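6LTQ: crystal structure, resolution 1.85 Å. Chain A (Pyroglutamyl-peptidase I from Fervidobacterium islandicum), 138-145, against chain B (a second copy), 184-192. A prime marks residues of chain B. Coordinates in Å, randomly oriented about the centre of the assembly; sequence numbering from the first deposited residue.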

# COMPACT_ATOMS: atom_id res chain seq x y z
N LEU A 138 -22.88 -0.98 -8.75
CA LEU A 138 -21.97 0.16 -8.83
C LEU A 138 -20.90 -0.06 -9.90
O LEU A 138 -20.62 0.84 -10.70
CB LEU A 138 -21.33 0.40 -7.46
CG LEU A 138 -22.31 0.96 -6.40
CD1 LEU A 138 -21.63 1.23 -5.03
CD2 LEU A 138 -23.01 2.21 -6.88
N LYS A 139 -20.33 -1.27 -9.94
CA LYS A 139 -19.27 -1.57 -10.91
C LYS A 139 -19.82 -1.51 -12.33
O LYS A 139 -19.17 -0.99 -13.23
CB LYS A 139 -18.67 -2.95 -10.65
CG LYS A 139 -17.88 -3.14 -9.34
CD LYS A 139 -17.51 -4.61 -9.17
CE LYS A 139 -16.89 -4.95 -7.82
NZ LYS A 139 -15.44 -4.57 -7.73
N LYS A 140 -21.05 -2.01 -12.52
CA LYS A 140 -21.65 -1.95 -13.84
C LYS A 140 -21.95 -0.53 -14.25
O LYS A 140 -21.91 -0.21 -15.45
CB LYS A 140 -22.93 -2.80 -13.87
CG LYS A 140 -22.64 -4.29 -13.93
CD LYS A 140 -21.58 -4.56 -15.01
CE LYS A 140 -20.69 -5.74 -14.67
NZ LYS A 140 -19.38 -5.25 -14.12
N LYS A 141 -22.18 0.36 -13.28
CA LYS A 141 -22.34 1.78 -13.55
C LYS A 141 -21.01 2.53 -13.58
O LYS A 141 -21.01 3.77 -13.51
CB LYS A 141 -23.29 2.40 -12.53
CG LYS A 141 -24.71 1.85 -12.58
CD LYS A 141 -25.47 2.35 -13.80
CE LYS A 141 -26.92 1.86 -13.74
NZ LYS A 141 -27.80 2.41 -14.82
N LYS A 142 -19.90 1.81 -13.68
CA LYS A 142 -18.55 2.35 -13.87
C LYS A 142 -18.01 3.05 -12.62
O LYS A 142 -17.17 3.95 -12.72
CB LYS A 142 -18.49 3.30 -15.08
CG LYS A 142 -18.99 2.63 -16.38
CD LYS A 142 -18.81 3.53 -17.59
CE LYS A 142 -19.39 2.90 -18.85
NZ LYS A 142 -19.08 3.72 -20.06
N ILE A 143 -18.45 2.64 -11.44
CA ILE A 143 -18.00 3.22 -10.17
C ILE A 143 -17.23 2.16 -9.40
O ILE A 143 -17.80 1.11 -9.07
CB ILE A 143 -19.18 3.72 -9.33
CG1 ILE A 143 -19.98 4.75 -10.11
CG2 ILE A 143 -18.63 4.32 -8.03
CD1 ILE A 143 -21.16 5.29 -9.36
N PRO A 144 -15.95 2.40 -9.06
CA PRO A 144 -15.20 1.45 -8.23
C PRO A 144 -15.86 1.24 -6.87
O PRO A 144 -16.22 2.20 -6.18
CB PRO A 144 -13.82 2.11 -8.08
CG PRO A 144 -13.73 3.08 -9.21
CD PRO A 144 -15.15 3.60 -9.37
N ALA A 145 -16.01 -0.02 -6.50
CA ALA A 145 -16.77 -0.40 -5.31
C ALA A 145 -16.32 -1.79 -4.91
O ALA A 145 -15.95 -2.59 -5.77
CB ALA A 145 -18.28 -0.37 -5.57
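Chain B (184-192) LPEQVATKE

How do the two backbones lie on each other? Chain A leaves its helix at Lys141, turns through Lys142, whose phi/psi of 71/28 is left-handed, and continues extended through Ile143 and Pro144. The turn is held by Lys142 N to Lys139 O and Ile143 N to Leu138 O, both 2.9 Å. Chain B answers with a short helix that begins at Pro185′, after the N-cap residue Leu184′. The two run in the same sense along the contact: Lys142 CA is 4.5 Å from Glu186′ CA, and Pro144 CA is 4.4 Å from Ala189′ CA.

What sits at the centre? Ala189′ does, its CA-to-CB bond pointing toward chain A. Its methyl packs close to the backbone of chain A: Ala189′ CB lies 3.7 Å from Lys142 C, 3.8 Å from Ile143 N and 4.0 Å from Pro144 N, packed against backbone rather than a side chain. The CA-to-CB bond of Ile143 points away from chain B.

Which side chains pack around this methyl? Pro144 contributes most from chain A. Its CD is 3.7 Å from Pro185′ CB, and its CB is 3.9 Å from Val188′ CG1, so one proline ring touches residues nearly a helical turn apart. Near Pro185′, Lys142 CB meets Glu186′ CB at 4.0 Å; the contact is between the bases of these side chains, and no salt bridge joins them.

How do polar groups join the chains without a direct hydrogen bond? Lys139 packs its CB 3.7 Å from Ala189′ O, while its NZ donates to Ala145 O within chain A at 2.8 Å. The same NZ donates to water 1 at 2.7 Å, and that water lies 2.6 Å from Lys191′ O, to which it can donate. The ammonium thus reaches chain B's carbonyl through solvent.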

# COMPACT_ATOMS: atom_id res chain seq x y z
N LEU B 184 -8.94 6.16 -14.87
CA LEU B 184 -10.31 6.62 -14.76
C LEU B 184 -11.09 5.65 -13.88
O LEU B 184 -10.76 4.46 -13.80
CB LEU B 184 -10.98 6.69 -16.14
CG LEU B 184 -10.25 7.59 -17.13
CD1 LEU B 184 -11.01 7.52 -18.46
CD2 LEU B 184 -10.21 9.03 -16.59
N PRO B 185 -12.12 6.12 -13.20
CA PRO B 185 -12.93 5.19 -12.39
C PRO B 185 -13.47 4.03 -13.22
O PRO B 185 -13.48 2.89 -12.76
CB PRO B 185 -14.03 6.08 -11.81
CG PRO B 185 -13.39 7.49 -11.77
CD PRO B 185 -12.53 7.53 -13.04
N GLU B 186 -13.84 4.27 -14.49
CA GLU B 186 -14.34 3.15 -15.29
C GLU B 186 -13.29 2.07 -15.50
O GLU B 186 -13.63 0.88 -15.64
CB GLU B 186 -14.86 3.66 -16.64
CG GLU B 186 -13.77 4.24 -17.52
CD GLU B 186 -14.35 5.11 -18.61
OE1 GLU B 186 -14.37 4.65 -19.77
OE2 GLU B 186 -14.81 6.24 -18.31
N GLN B 187 -12.00 2.43 -15.48
CA GLN B 187 -10.96 1.43 -15.65
C GLN B 187 -10.78 0.57 -14.41
O GLN B 187 -10.37 -0.59 -14.51
CB GLN B 187 -9.63 2.09 -15.99
CG GLN B 187 -9.67 2.80 -17.32
CD GLN B 187 -8.37 3.51 -17.62
OE1 GLN B 187 -8.13 4.61 -17.12
NE2 GLN B 187 -7.54 2.90 -18.45
N VAL B 188 -11.04 1.13 -13.22
CA VAL B 188 -10.91 0.32 -12.02
C VAL B 188 -12.16 -0.52 -11.80
O VAL B 188 -12.07 -1.65 -11.29
CB VAL B 188 -10.60 1.23 -10.80
CG1 VAL B 188 -10.61 0.41 -9.49
CG2 VAL B 188 -9.25 1.94 -11.00
N ALA B 189 -13.33 -0.00 -12.20
CA ALA B 189 -14.59 -0.70 -11.99
C ALA B 189 -14.64 -2.05 -12.70
O ALA B 189 -15.39 -2.93 -12.29
CB ALA B 189 -15.76 0.18 -12.43
N THR B 190 -13.85 -2.23 -13.76
CA THR B 190 -13.78 -3.51 -14.47
C THR B 190 -12.76 -4.46 -13.86
O THR B 190 -12.63 -5.58 -14.34
CB THR B 190 -13.41 -3.29 -15.96
OG1 THR B 190 -12.10 -2.72 -16.04
CG2 THR B 190 -14.38 -2.37 -16.65
N LYS B 191 -12.01 -4.04 -12.84
CA LYS B 191 -10.89 -4.83 -12.36
C LYS B 191 -11.34 -5.91 -11.39
O LYS B 191 -12.28 -5.74 -10.62
CB LYS B 191 -9.83 -3.94 -11.71
CG LYS B 191 -9.13 -3.00 -12.68
CD LYS B 191 -8.17 -3.73 -13.61
CE LYS B 191 -7.55 -2.79 -14.66
NZ LYS B 191 -8.55 -2.37 -15.68
N GLU B 192 -10.65 -7.05 -11.44
CA GLU B 192 -10.94 -8.23 -10.66
C GLU B 192 -9.96 -8.37 -9.50
O GLU B 192 -8.83 -7.88 -9.56
CB GLU B 192 -10.90 -9.48 -11.55
CG GLU B 192 -9.63 -9.58 -12.41
CD GLU B 192 -9.60 -8.59 -13.57
OE1 GLU B 192 -8.70 -7.71 -13.58
OE2 GLU B 192 -10.48 -8.68 -14.47
O HOH W 1 -14.08 -3.97 -10.03
O HOH W 2 -13.89 -7.17 -9.02